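Local coordinates for possible transcriptional regulatory arsR-family protein (Mycobacterium bovis, PDB 3GW2) that probably binds DNA as a transcriptional regulator, in a network that coordinates tolerance to the antitubercular drug bedaquiline, at residues G25-I30 and L59-S64; Q29-L34 and Y79-E84; A40-A45 and G74-Y79. All blocks are in the same frame, centred on the assembly; numbering follows the deposited sequence. Where two conformers were deposited one is given.

Interaction 1. Residues G25-I30 and L59-S64; sequences GRRLQI and LQALKS
Arg27 and Ile30, one turn apart on helix 27-34, pack against Leu59, Ala61 and Leu62 of helix 52-64. Helix 52-64 is the second helix of the helix-turn-helix (41-64) of this winged-helix, ArsR-type domain and corresponds to its recognition helix. No hydrogen bond joins the two segments.

The apolar part is carried by branched side chains. Ile30 offers its CG2 methyl, which meets two leucine methyls: CD1 of Leu62 is 3.6 Å from Ile30 CG2, and CD2 of Leu59 is 3.7 Å from the same atom. The CB atom of Leu59 faces away from helix 27-34, and contact is made from its tip. Ile44 of helix 41-48 touches both Ile30 and Leu59, so the first helix of the motif shares this packing.

A second set of contacts runs along the aliphatic part of Arg27. Its side chain and that of Leu62 slide past each other in opposite directions, with Arg27 CG 3.7 Å from Leu62 CD2. The chain then bends at chi3 (75°), which sets NE aside from the line of the methylenes.

Polar bonds fix the guanidinium beyond the bend: NE donates to Ala21 O and NH2 to Lys20 O, both on helix 11-22, while NH1 reaches Asn58 OD1 on helix 52-64. Arg27 thereby ties three helices together. Over one face of the group so held sits Ala61 CB, 3.4 Å above its plane and displaced toward the rim.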
ATOM      1  N   GLY A  25       4.558   5.329  -8.238  1.00 37.86           N
ATOM      2  CA  GLY A  25       4.524   4.408  -9.375  1.00 38.57           C
ATOM      3  C   GLY A  25       5.885   4.041  -9.914  1.00 39.14           C
ATOM      4  O   GLY A  25       6.147   2.882 -10.277  1.00 39.24           O
ATOM      5  N   ARG A  26       6.763   5.033  -9.954  1.00 39.55           N
ATOM      6  CA  ARG A  26       8.118   4.842 -10.432  1.00 39.85           C
ATOM      7  C   ARG A  26       8.964   4.058  -9.438  1.00 39.83           C
ATOM      8  O   ARG A  26       9.776   3.227  -9.828  1.00 40.29           O
ATOM      9  CB  ARG A  26       8.756   6.194 -10.764  1.00 40.04           C
ATOM     10  CG  ARG A  26       9.856   6.083 -11.772  1.00 39.27           C
ATOM     11  CD  ARG A  26      10.676   7.341 -11.831  1.00 37.53           C
ATOM     12  NE  ARG A  26      11.835   7.141 -12.690  1.00 36.44           N
ATOM     13  CZ  ARG A  26      12.808   8.026 -12.860  1.00 37.31           C
ATOM     14  NH1 ARG A  26      12.780   9.188 -12.216  1.00 35.00           N
ATOM     15  NH2 ARG A  26      13.817   7.741 -13.672  1.00 37.00           N
ATOM     16  N   ARG A  27       8.749   4.293  -8.148  1.00 39.85           N
ATOM     17  CA  ARG A  27       9.375   3.480  -7.095  1.00 39.62           C
ATOM     18  C   ARG A  27       9.023   1.980  -7.188  1.00 39.60           C
ATOM     19  O   ARG A  27       9.836   1.104  -6.833  1.00 40.26           O
ATOM     20  CB  ARG A  27       9.003   4.071  -5.731  1.00 40.34           C
ATOM     21  CG  ARG A  27       9.403   3.267  -4.517  1.00 39.61           C
ATOM     22  CD  ARG A  27       9.618   4.177  -3.320  1.00 40.81           C
ATOM     23  NE  ARG A  27       8.376   4.670  -2.735  1.00 43.15           N
ATOM     24  CZ  ARG A  27       8.090   5.951  -2.508  1.00 44.45           C
ATOM     25  NH1 ARG A  27       8.952   6.907  -2.813  1.00 44.15           N
ATOM     26  NH2 ARG A  27       6.929   6.281  -1.956  1.00 45.97           N
ATOM     27  N   LEU A  28       7.827   1.671  -7.688  1.00 38.39           N
ATOM     28  CA  LEU A  28       7.399   0.276  -7.867  1.00 37.31           C
ATOM     29  C   LEU A  28       8.197  -0.495  -8.944  1.00 36.49           C
ATOM     30  O   LEU A  28       8.260  -1.734  -8.928  1.00 35.53           O
ATOM     31  CB  LEU A  28       5.906   0.235  -8.185  1.00 37.80           C
ATOM     32  CG  LEU A  28       4.889   0.224  -7.022  1.00 38.88           C
ATOM     33  CD1 LEU A  28       5.434   0.848  -5.761  1.00 40.96           C
ATOM     34  CD2 LEU A  28       3.631   0.919  -7.451  1.00 38.57           C
ATOM     35  N   GLN A  29       8.785   0.240  -9.883  1.00 35.32           N
ATOM     36  CA  GLN A  29       9.694  -0.343 -10.877  1.00 35.44           C
ATOM     37  C   GLN A  29      10.855  -1.055 -10.200  1.00 34.71           C
ATOM     38  O   GLN A  29      11.255  -2.133 -10.622  1.00 34.76           O
ATOM     39  CB  GLN A  29      10.222   0.726 -11.833  1.00 35.13           C
ATOM     40  CG  GLN A  29       9.128   1.372 -12.667  1.00 36.61           C
ATOM     41  CD  GLN A  29       9.647   2.443 -13.602  1.00 38.49           C
ATOM     42  OE1 GLN A  29       8.894   3.317 -14.035  1.00 41.68           O
ATOM     43  NE2 GLN A  29      10.929   2.378 -13.929  1.00 37.32           N
ATOM     44  N   ILE A  30      11.365  -0.462  -9.127  1.00 34.74           N
ATOM     45  CA  ILE A  30      12.413  -1.088  -8.323  1.00 35.03           C
ATOM     46  C   ILE A  30      12.003  -2.472  -7.855  1.00 35.85           C
ATOM     47  O   ILE A  30      12.788  -3.416  -7.924  1.00 36.14           O
ATOM     48  CB  ILE A  30      12.812  -0.215  -7.107  1.00 35.09           C
ATOM     49  CG1 ILE A  30      13.489   1.087  -7.584  1.00 34.91           C
ATOM     50  CG2 ILE A  30      13.742  -1.004  -6.177  1.00 34.67           C
ATOM     51  CD1 ILE A  30      13.697   2.155  -6.492  1.00 34.80           C
ATOM     52  N   LEU A  59      14.832   3.786  -2.492  1.00 30.73           N
ATOM     53  CA  LEU A  59      15.202   2.557  -1.773  1.00 31.30           C
ATOM     54  C   LEU A  59      15.003   2.675  -0.251  1.00 32.02           C
ATOM     55  O   LEU A  59      14.505   1.750   0.388  1.00 31.99           O
ATOM     56  CB  LEU A  59      16.628   2.124  -2.137  1.00 31.27           C
ATOM     57  CG  LEU A  59      16.733   1.556  -3.558  1.00 30.37           C
ATOM     58  CD1 LEU A  59      18.166   1.605  -4.079  1.00 30.28           C
ATOM     59  CD2 LEU A  59      16.168   0.119  -3.618  1.00 31.11           C
ATOM     60  N   GLN A  60      15.381   3.819   0.315  1.00 32.82           N
ATOM     61  CA  GLN A  60      15.060   4.150   1.707  1.00 34.21           C
ATOM     62  C   GLN A  60      13.560   4.117   1.988  1.00 33.40           C
ATOM     63  O   GLN A  60      13.132   3.591   3.024  1.00 33.49           O
ATOM     64  CB  GLN A  60      15.604   5.527   2.078  1.00 34.70           C
ATOM     65  CG  GLN A  60      16.862   5.492   2.910  1.00 41.06           C
ATOM     66  CD  GLN A  60      18.034   4.826   2.220  1.00 46.85           C
ATOM     67  OE1 GLN A  60      18.386   3.683   2.541  1.00 50.80           O
ATOM     68  NE2 GLN A  60      18.658   5.534   1.277  1.00 49.99           N
ATOM     69  N   ALA A  61      12.768   4.669   1.070  1.00 32.75           N
ATOM     70  CA  ALA A  61      11.316   4.651   1.204  1.00 32.74           C
ATOM     71  C   ALA A  61      10.786   3.223   1.234  1.00 32.35           C
ATOM     72  O   ALA A  61       9.942   2.892   2.065  1.00 32.24           O
ATOM     73  CB  ALA A  61      10.651   5.460   0.098  1.00 33.30           C
ATOM     74  N   LEU A  62      11.291   2.375   0.339  1.00 32.29           N
ATOM     75  CA  LEU A  62      10.945   0.945   0.343  1.00 31.93           C
ATOM     76  C   LEU A  62      11.354   0.240   1.633  1.00 31.76           C
ATOM     77  O   LEU A  62      10.589  -0.563   2.184  1.00 32.06           O
ATOM     78  CB  LEU A  62      11.522   0.232  -0.882  1.00 31.75           C
ATOM     79  CG  LEU A  62      10.909   0.674  -2.218  1.00 31.86           C
ATOM     80  CD1 LEU A  62      11.713   0.084  -3.367  1.00 32.59           C
ATOM     81  CD2 LEU A  62       9.433   0.269  -2.303  1.00 30.73           C
ATOM     82  N   LYS A  63      12.550   0.557   2.119  1.00 31.91           N
ATOM     83  CA  LYS A  63      13.087  -0.023   3.357  1.00 31.96           C
ATOM     84  C   LYS A  63      12.256   0.358   4.594  1.00 32.02           C
ATOM     85  O   LYS A  63      11.979  -0.496   5.436  1.00 32.30           O
ATOM     86  CB  LYS A  63      14.537   0.415   3.537  1.00 32.02           C
ATOM     87  CG  LYS A  63      15.390  -0.460   4.460  1.00 33.69           C
ATOM     88  CD  LYS A  63      16.780   0.164   4.538  1.00 36.93           C
ATOM     89  CE  LYS A  63      17.748  -0.609   5.430  1.00 38.70           C
ATOM     90  NZ  LYS A  63      17.417  -0.499   6.880  1.00 40.43           N
ATOM     91  N   SER A  64      11.847   1.624   4.699  1.00 31.72           N
ATOM     92  CA  SER A  64      11.014   2.080   5.826  1.00 32.24           C
ATOM     93  C   SER A  64       9.657   1.387   5.851  1.00 32.15           C
ATOM     94  O   SER A  64       9.045   1.260   6.899  1.00 31.64           O
ATOM     95  CB  SER A  64      10.795   3.593   5.774  1.00 32.41           C
ATOM     96  OG  SER A  64      12.032   4.284   5.740  1.00 34.04           O
TER

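Interaction 2. Residues Q29-L34 and Y79-E84; sequences QILDLL and YRIAGE
Leu34 and Ile81 lie at the centre of this contact, with Leu34 CB 4.0 Å from Ile81 CG1. The other end of the Leu34 side chain meets strand backbone: CD2 lies 3.5 Å from Tyr79 O, and CD1 is 4.1 Å from Arg80 CA. Ile81 likewise touches backbone, its CD1 methyl resting 3.6 Å from Leu31 O on the helix and close to the carbonyl carbon of Leu34. CG1 of Ile81 is anti to its own carbonyl carbon (chi1 -78°), which sends it to the helix side of the strand. Leu31 CD2 adds a looser contact, 4.3 Å from Ile81 CG1.

A water molecule lies between the two backbones beside these side chains. It accepts from Ile81 N at 3.2 Å and lies near Leu34 O, although the latter distance is short enough for its exact value to be doubtful.

The axes of helix segment 29-34 and strand segment 79-81 are nearly perpendicular, at 86°, and approach to 8.1 Å. The strand belongs to the wing hairpin of the winged-helix fold and is paired on both sides: Tyr79 pairs through the backbone with Arg39, and Arg80 with Glu69 of strand 68-73. Ile44 of helix 41-48 packs on Leu34, while Leu59 of helix 52-64 touches Tyr79. Ala35 and Gln36, just past the helix, touch Ile81.

With no direct hydrogen bond between the segments, helix 27-34 is joined to the base of the wing by aliphatic packing, with a water that probably bridges the backbones. The water gives a polar partner to Ile81 N, and probably also one to Leu34 O, beside side chains that are aliphatic.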
ATOM      1  N   GLN A  29       8.785   0.240  -9.883  1.00 35.32           N
ATOM      2  CA  GLN A  29       9.694  -0.343 -10.877  1.00 35.44           C
ATOM      3  C   GLN A  29      10.855  -1.055 -10.200  1.00 34.71           C
ATOM      4  O   GLN A  29      11.255  -2.133 -10.622  1.00 34.76           O
ATOM      5  CB  GLN A  29      10.222   0.726 -11.833  1.00 35.13           C
ATOM      6  CG  GLN A  29       9.128   1.372 -12.667  1.00 36.61           C
ATOM      7  CD  GLN A  29       9.647   2.443 -13.602  1.00 38.49           C
ATOM      8  OE1 GLN A  29       8.894   3.317 -14.035  1.00 41.68           O
ATOM      9  NE2 GLN A  29      10.929   2.378 -13.929  1.00 37.32           N
ATOM     10  N   ILE A  30      11.365  -0.462  -9.127  1.00 34.74           N
ATOM     11  CA  ILE A  30      12.413  -1.088  -8.323  1.00 35.03           C
ATOM     12  C   ILE A  30      12.003  -2.472  -7.855  1.00 35.85           C
ATOM     13  O   ILE A  30      12.788  -3.416  -7.924  1.00 36.14           O
ATOM     14  CB  ILE A  30      12.812  -0.215  -7.107  1.00 35.09           C
ATOM     15  CG1 ILE A  30      13.489   1.087  -7.584  1.00 34.91           C
ATOM     16  CG2 ILE A  30      13.742  -1.004  -6.177  1.00 34.67           C
ATOM     17  CD1 ILE A  30      13.697   2.155  -6.492  1.00 34.80           C
ATOM     18  N   LEU A  31      10.759  -2.599  -7.401  1.00 36.47           N
ATOM     19  CA  LEU A  31      10.249  -3.885  -6.915  1.00 37.29           C
ATOM     20  C   LEU A  31      10.198  -4.932  -8.014  1.00 37.85           C
ATOM     21  O   LEU A  31      10.618  -6.071  -7.805  1.00 38.64           O
ATOM     22  CB  LEU A  31       8.886  -3.708  -6.219  1.00 37.04           C
ATOM     23  CG  LEU A  31       8.923  -2.978  -4.876  1.00 36.16           C
ATOM     24  CD1 LEU A  31       7.515  -2.835  -4.310  1.00 37.88           C
ATOM     25  CD2 LEU A  31       9.818  -3.706  -3.872  1.00 34.13           C
ATOM     26  N   ASP A  32       9.727  -4.545  -9.199  1.00 39.12           N
ATOM     27  CA  ASP A  32       9.739  -5.448 -10.361  1.00 40.47           C
ATOM     28  C   ASP A  32      11.144  -5.867 -10.731  1.00 40.68           C
ATOM     29  O   ASP A  32      11.383  -7.022 -11.087  1.00 41.18           O
ATOM     30  CB  ASP A  32       9.056  -4.808 -11.570  1.00 41.11           C
ATOM     31  CG  ASP A  32       7.659  -5.348 -11.795  1.00 43.17           C
ATOM     32  OD1 ASP A  32       7.493  -6.585 -11.911  1.00 45.74           O
ATOM     33  OD2 ASP A  32       6.713  -4.543 -11.859  1.00 47.06           O
ATOM     34  N   LEU A  33      12.080  -4.930 -10.612  1.00 40.84           N
ATOM     35  CA  LEU A  33      13.475  -5.194 -10.930  1.00 41.46           C
ATOM     36  C   LEU A  33      14.123  -6.182  -9.961  1.00 41.71           C
ATOM     37  O   LEU A  33      14.894  -7.052 -10.375  1.00 42.11           O
ATOM     38  CB  LEU A  33      14.270  -3.888 -10.962  1.00 40.87           C
ATOM     39  CG  LEU A  33      15.707  -4.004 -11.444  1.00 42.09           C
ATOM     40  CD1 LEU A  33      15.776  -4.307 -12.948  1.00 42.77           C
ATOM     41  CD2 LEU A  33      16.457  -2.737 -11.103  1.00 42.28           C
ATOM     42  N   LEU A  34      13.809  -6.045  -8.677  1.00 41.91           N
ATOM     43  CA  LEU A  34      14.393  -6.907  -7.654  1.00 42.20           C
ATOM     44  C   LEU A  34      13.689  -8.261  -7.564  1.00 43.25           C
ATOM     45  O   LEU A  34      14.155  -9.158  -6.873  1.00 42.88           O
ATOM     46  CB  LEU A  34      14.359  -6.206  -6.291  1.00 41.64           C
ATOM     47  CG  LEU A  34      15.172  -4.915  -6.127  1.00 40.40           C
ATOM     48  CD1 LEU A  34      14.959  -4.377  -4.747  1.00 39.43           C
ATOM     49  CD2 LEU A  34      16.649  -5.163  -6.389  1.00 38.29           C
ATOM     50  N   TYR A  79      20.404  -4.343  -2.414  1.00 31.75           N
ATOM     51  CA  TYR A  79      19.030  -4.374  -1.907  1.00 31.18           C
ATOM     52  C   TYR A  79      18.297  -5.578  -2.468  1.00 30.65           C
ATOM     53  O   TYR A  79      18.539  -5.974  -3.612  1.00 30.23           O
ATOM     54  CB  TYR A  79      18.273  -3.110  -2.326  1.00 31.25           C
ATOM     55  CG  TYR A  79      18.500  -1.918  -1.434  1.00 31.14           C
ATOM     56  CD1 TYR A  79      17.577  -1.597  -0.439  1.00 31.81           C
ATOM     57  CD2 TYR A  79      19.637  -1.117  -1.574  1.00 30.97           C
ATOM     58  CE1 TYR A  79      17.762  -0.500   0.396  1.00 31.88           C
ATOM     59  CE2 TYR A  79      19.834  -0.000  -0.745  1.00 32.51           C
ATOM     60  CZ  TYR A  79      18.884   0.293   0.238  1.00 32.95           C
ATOM     61  OH  TYR A  79      19.037   1.380   1.065  1.00 33.92           O
ATOM     62  N   ARG A  80      17.411  -6.149  -1.667  0.50 29.49           N
ATOM     63  CA  ARG A  80      16.518  -7.184  -2.144  0.50 29.29           C
ATOM     64  C   ARG A  80      15.164  -7.107  -1.477  0.50 29.68           C
ATOM     65  O   ARG A  80      15.004  -6.551  -0.394  0.50 28.19           O
ATOM     66  CB  ARG A  80      17.093  -8.590  -1.946  0.50 28.66           C
ATOM     67  CG  ARG A  80      17.994  -8.786  -0.750  0.50 28.43           C
ATOM     68  CD  ARG A  80      17.313  -8.657   0.577  0.50 26.84           C
ATOM     69  NE  ARG A  80      17.679  -9.722   1.528  0.50 27.77           N
ATOM     70  CZ  ARG A  80      18.759  -9.728   2.308  0.50 28.31           C
ATOM     71  NH1 ARG A  80      19.666  -8.759   2.259  0.50 27.81           N
ATOM     72  NH2 ARG A  80      18.947 -10.739   3.139  0.50 31.35           N
ATOM     73  N   ILE A  81      14.199  -7.700  -2.157  1.00 31.17           N
ATOM     74  CA  ILE A  81      12.857  -7.912  -1.627  1.00 32.37           C
ATOM     75  C   ILE A  81      12.966  -8.655  -0.301  1.00 32.71           C
ATOM     76  O   ILE A  81      13.652  -9.663  -0.213  1.00 32.10           O
ATOM     77  CB  ILE A  81      11.999  -8.635  -2.686  1.00 32.53           C
ATOM     78  CG1 ILE A  81      11.571  -7.584  -3.727  1.00 34.07           C
ATOM     79  CG2 ILE A  81      10.791  -9.407  -2.045  1.00 32.53           C
ATOM     80  CD1 ILE A  81      10.886  -8.148  -4.925  1.00 37.69           C
ATOM     81  N   ALA A  82      12.314  -8.110   0.730  1.00 33.76           N
ATOM     82  CA  ALA A  82      12.522  -8.526   2.122  1.00 34.63           C
ATOM     83  C   ALA A  82      12.099  -9.959   2.459  1.00 35.52           C
ATOM     84  O   ALA A  82      12.696 -10.587   3.346  1.00 36.35           O
ATOM     85  CB  ALA A  82      11.866  -7.529   3.082  1.00 34.51           C
ATOM     86  N   GLY A  83      11.071 -10.476   1.785  1.00 35.97           N
ATOM     87  CA  GLY A  83      10.729 -11.906   1.905  1.00 35.81           C
ATOM     88  C   GLY A  83       9.654 -12.347   0.934  1.00 35.78           C
ATOM     89  O   GLY A  83       9.204 -11.557   0.097  1.00 35.55           O
ATOM     90  N   GLU A  84       9.236 -13.608   1.050  1.00 35.55           N
ATOM     91  CA  GLU A  84       8.130 -14.134   0.249  1.00 36.31           C
ATOM     92  C   GLU A  84       6.821 -13.350   0.453  1.00 35.93           C
ATOM     93  O   GLU A  84       6.121 -13.039  -0.521  1.00 35.97           O
ATOM     94  CB  GLU A  84       7.889 -15.622   0.566  1.00 36.82           C
ATOM     95  CG  GLU A  84       6.591 -16.186  -0.050  1.00 39.66           C
ATOM     96  CD  GLU A  84       6.842 -16.828  -1.462  1.00 44.05           C
ATOM     97  OE1 GLU A  84       7.538 -16.216  -2.326  1.00 44.88           O
ATOM     98  OE2 GLU A  84       6.330 -17.959  -1.704  1.00 45.16           O
TER
HETATM   99  O   HOH W   1      15.227  -9.545  -4.625  1.00 34.15           O

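Interaction 3. Residues A40-A45 and G74-Y79; sequences AVEAIA and GTRQYY
The short outer strand of the wing sheet, where Ala40 faces Tyr78 as an antiparallel non-hydrogen-bonded pair, leads directly into the first helix of the helix-turn-helix. The two CA atoms of Ala40 and Tyr78 are 4.2 Å apart, and Ala40 CB lies 3.7 Å from CE1 of the Tyr78 ring.

Gln77 O accepts from the backbone where the strand passes into the helix. Val41 N donates to it at 3.0 Å, and Ala40 CA makes a CA-H...O contact of 3.2 Å with the same oxygen. Ala40 occupies the N-cap position, so a carbonyl of the wing strand serves an N-H of the first helical turn. The first helix of the 41-64 DNA-binding motif is thus fastened to strand 76-81, the second strand of the wing hairpin in this winged-helix domain.

With Val41 CG1 anti to the backbone N (chi1 178°), CG2 is left anti to the carbonyl carbon and approaches the edge of the Tyr79 ring at CE2, 3.7 Å away and near the ring plane. It also touches Gln77 CB. Further along the helix, the Ile44 side chain crosses that of Tyr79 at about a right angle, with Ile44 CD1 4.2 Å from Tyr79 CB.

On the exposed side, Glu42 and Arg76 form a salt bridge. Glu42 OE1 is 2.7 Å from Arg76 NH1, but the hydrogen bond is weak because it is strongly bent (118° at the hydrogen); the carboxylate and guanidinium planes are 28° apart. A water in the plane of the guanidinium, at its edge, links Arg76 NH1 to Glu42 N through two weak bonds of 3.4 Å.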
ATOM      1  N   ALA A  40      22.649  -4.181  -6.794  1.00 33.31           N
ATOM      2  CA  ALA A  40      23.335  -3.022  -6.219  1.00 32.65           C
ATOM      3  C   ALA A  40      22.576  -1.739  -6.550  1.00 32.52           C
ATOM      4  O   ALA A  40      21.914  -1.660  -7.573  1.00 32.54           O
ATOM      5  CB  ALA A  40      24.788  -2.928  -6.732  1.00 32.28           C
ATOM      6  N   VAL A  41      22.694  -0.736  -5.684  1.00 32.43           N
ATOM      7  CA  VAL A  41      22.068   0.577  -5.884  1.00 32.45           C
ATOM      8  C   VAL A  41      22.391   1.151  -7.279  1.00 32.56           C
ATOM      9  O   VAL A  41      21.490   1.644  -7.986  1.00 30.94           O
ATOM     10  CB  VAL A  41      22.533   1.585  -4.792  1.00 32.36           C
ATOM     11  CG1 VAL A  41      21.930   2.973  -5.016  1.00 33.26           C
ATOM     12  CG2 VAL A  41      22.180   1.059  -3.409  1.00 33.23           C
ATOM     13  N   GLU A  42      23.678   1.092  -7.648  1.00 32.25           N
ATOM     14  CA  GLU A  42      24.165   1.617  -8.929  1.00 34.06           C
ATOM     15  C   GLU A  42      23.383   0.985 -10.078  1.00 32.38           C
ATOM     16  O   GLU A  42      22.893   1.678 -10.984  1.00 31.60           O
ATOM     17  CB  GLU A  42      25.666   1.308  -9.092  1.00 33.79           C
ATOM     18  CG  GLU A  42      26.494   2.480  -9.587  1.00 38.11           C
ATOM     19  CD  GLU A  42      27.853   2.058 -10.179  1.00 39.52           C
ATOM     20  OE1 GLU A  42      28.584   1.250  -9.541  1.00 44.62           O
ATOM     21  OE2 GLU A  42      28.188   2.539 -11.294  1.00 46.09           O
ATOM     22  N   ALA A  43      23.256  -0.344 -10.023  1.00 32.07           N
ATOM     23  CA  ALA A  43      22.538  -1.099 -11.055  1.00 31.16           C
ATOM     24  C   ALA A  43      21.045  -0.743 -11.103  1.00 30.57           C
ATOM     25  O   ALA A  43      20.469  -0.592 -12.188  1.00 29.53           O
ATOM     26  CB  ALA A  43      22.746  -2.615 -10.865  1.00 31.72           C
ATOM     27  N   ILE A  44      20.433  -0.601  -9.930  1.00 30.08           N
ATOM     28  CA  ILE A  44      19.014  -0.244  -9.800  1.00 30.19           C
ATOM     29  C   ILE A  44      18.756   1.165 -10.367  1.00 29.98           C
ATOM     30  O   ILE A  44      17.757   1.403 -11.061  1.00 30.34           O
ATOM     31  CB  ILE A  44      18.554  -0.303  -8.310  1.00 30.45           C
ATOM     32  CG1 ILE A  44      18.591  -1.747  -7.788  1.00 30.70           C
ATOM     33  CG2 ILE A  44      17.151   0.277  -8.127  1.00 30.65           C
ATOM     34  CD1 ILE A  44      18.617  -1.856  -6.270  1.00 29.89           C
ATOM     35  N   ALA A  45      19.666   2.082 -10.078  1.00 29.54           N
ATOM     36  CA  ALA A  45      19.583   3.454 -10.576  1.00 29.26           C
ATOM     37  C   ALA A  45      19.649   3.464 -12.103  1.00 29.00           C
ATOM     38  O   ALA A  45      18.832   4.100 -12.776  1.00 29.47           O
ATOM     39  CB  ALA A  45      20.715   4.276 -10.001  1.00 28.85           C
ATOM     40  N   GLY A  74      31.710  -3.760   0.638  1.00 45.33           N
ATOM     41  CA  GLY A  74      32.717  -2.829   0.135  1.00 45.65           C
ATOM     42  C   GLY A  74      32.132  -1.437   0.040  1.00 45.87           C
ATOM     43  O   GLY A  74      31.514  -0.946   0.988  1.00 46.26           O
ATOM     44  N   THR A  75      32.310  -0.816  -1.121  1.00 45.93           N
ATOM     45  CA  THR A  75      31.784   0.524  -1.395  1.00 45.88           C
ATOM     46  C   THR A  75      30.358   0.480  -1.984  1.00 45.50           C
ATOM     47  O   THR A  75      29.790   1.515  -2.360  1.00 45.65           O
ATOM     48  CB  THR A  75      32.757   1.312  -2.318  1.00 46.17           C
ATOM     49  OG1 THR A  75      32.156   2.549  -2.726  1.00 47.34           O
ATOM     50  CG2 THR A  75      33.133   0.487  -3.554  1.00 46.52           C
ATOM     51  N   ARG A  76      29.780  -0.722  -2.032  1.00 44.72           N
ATOM     52  CA  ARG A  76      28.463  -0.948  -2.639  1.00 43.61           C
ATOM     53  C   ARG A  76      27.434  -1.343  -1.605  1.00 42.53           C
ATOM     54  O   ARG A  76      27.782  -1.789  -0.511  1.00 42.68           O
ATOM     55  CB  ARG A  76      28.544  -2.039  -3.705  1.00 43.93           C
ATOM     56  CG  ARG A  76      29.720  -1.867  -4.635  1.00 45.41           C
ATOM     57  CD  ARG A  76      29.450  -2.397  -6.026  1.00 49.44           C
ATOM     58  NE  ARG A  76      30.376  -1.791  -6.982  1.00 53.01           N
ATOM     59  CZ  ARG A  76      30.225  -0.569  -7.495  1.00 55.44           C
ATOM     60  NH1 ARG A  76      29.175   0.181  -7.152  1.00 55.64           N
ATOM     61  NH2 ARG A  76      31.123  -0.092  -8.351  1.00 55.98           N
ATOM     62  N   GLN A  77      26.166  -1.178  -1.973  1.00 40.78           N
ATOM     63  CA  GLN A  77      25.043  -1.573  -1.156  1.00 39.44           C
ATOM     64  C   GLN A  77      24.104  -2.403  -2.043  1.00 37.93           C
ATOM     65  O   GLN A  77      23.777  -2.006  -3.171  1.00 38.31           O
ATOM     66  CB  GLN A  77      24.332  -0.317  -0.667  1.00 39.44           C
ATOM     67  CG  GLN A  77      24.017  -0.280   0.808  1.00 40.38           C
ATOM     68  CD  GLN A  77      23.172   0.925   1.183  1.00 40.87           C
ATOM     69  OE1 GLN A  77      22.929   1.816   0.360  1.00 43.22           O
ATOM     70  NE2 GLN A  77      22.709   0.953   2.423  1.00 42.66           N
ATOM     71  N   TYR A  78      23.690  -3.558  -1.546  1.00 35.87           N
ATOM     72  CA  TYR A  78      22.815  -4.458  -2.289  1.00 34.46           C
ATOM     73  C   TYR A  78      21.448  -4.525  -1.620  1.00 33.05           C
ATOM     74  O   TYR A  78      21.344  -4.741  -0.411  1.00 32.89           O
ATOM     75  CB  TYR A  78      23.435  -5.860  -2.401  1.00 34.33           C
ATOM     76  CG  TYR A  78      24.717  -5.889  -3.204  1.00 35.12           C
ATOM     77  CD1 TYR A  78      24.705  -6.190  -4.566  1.00 35.10           C
ATOM     78  CD2 TYR A  78      25.949  -5.604  -2.604  1.00 35.49           C
ATOM     79  CE1 TYR A  78      25.891  -6.209  -5.316  1.00 35.20           C
ATOM     80  CE2 TYR A  78      27.139  -5.618  -3.344  1.00 35.47           C
ATOM     81  CZ  TYR A  78      27.099  -5.915  -4.700  1.00 34.92           C
ATOM     82  OH  TYR A  78      28.272  -5.928  -5.434  1.00 36.71           O
ATOM     83  N   TYR A  79      20.404  -4.343  -2.414  1.00 31.75           N
ATOM     84  CA  TYR A  79      19.030  -4.374  -1.907  1.00 31.18           C
ATOM     85  C   TYR A  79      18.297  -5.578  -2.468  1.00 30.65           C
ATOM     86  O   TYR A  79      18.539  -5.974  -3.612  1.00 30.23           O
ATOM     87  CB  TYR A  79      18.273  -3.110  -2.326  1.00 31.25           C
ATOM     88  CG  TYR A  79      18.500  -1.918  -1.434  1.00 31.14           C
ATOM     89  CD1 TYR A  79      17.577  -1.597  -0.439  1.00 31.81           C
ATOM     90  CD2 TYR A  79      19.637  -1.117  -1.574  1.00 30.97           C
ATOM     91  CE1 TYR A  79      17.762  -0.500   0.396  1.00 31.88           C
ATOM     92  CE2 TYR A  79      19.834  -0.000  -0.745  1.00 32.51           C
ATOM     93  CZ  TYR A  79      18.884   0.293   0.238  1.00 32.95           C
ATOM     94  OH  TYR A  79      19.037   1.380   1.065  1.00 33.92           O
TER
HETATM   95  O   HOH W   2      26.157   0.227  -5.546  1.00 23.41           O

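Helix 27-34 serves interactions 1 and 2, whose centres lie 9 Å apart, while strand 76-81 serves interactions 2 and 3, at 13 Å. Two residues knit the three together. Tyr79, shared by interactions 2 and 3, extends its ring to interaction 1, where its CZ is 3.8 Å from Leu59 CB. Ile44 of interaction 3 reaches helix 27-34 at several points, with CG2 3.8 Å from Ile30 CG1 and CD1 3.8 Å from Leu34 CD2. Both helices of the DNA-binding motif are thereby packed against helix 27-34 and the wing. Leu28, Gln29 and Asp32, which take no part in these contacts, touch the second subunit; no other chain touches the segments of interaction 3.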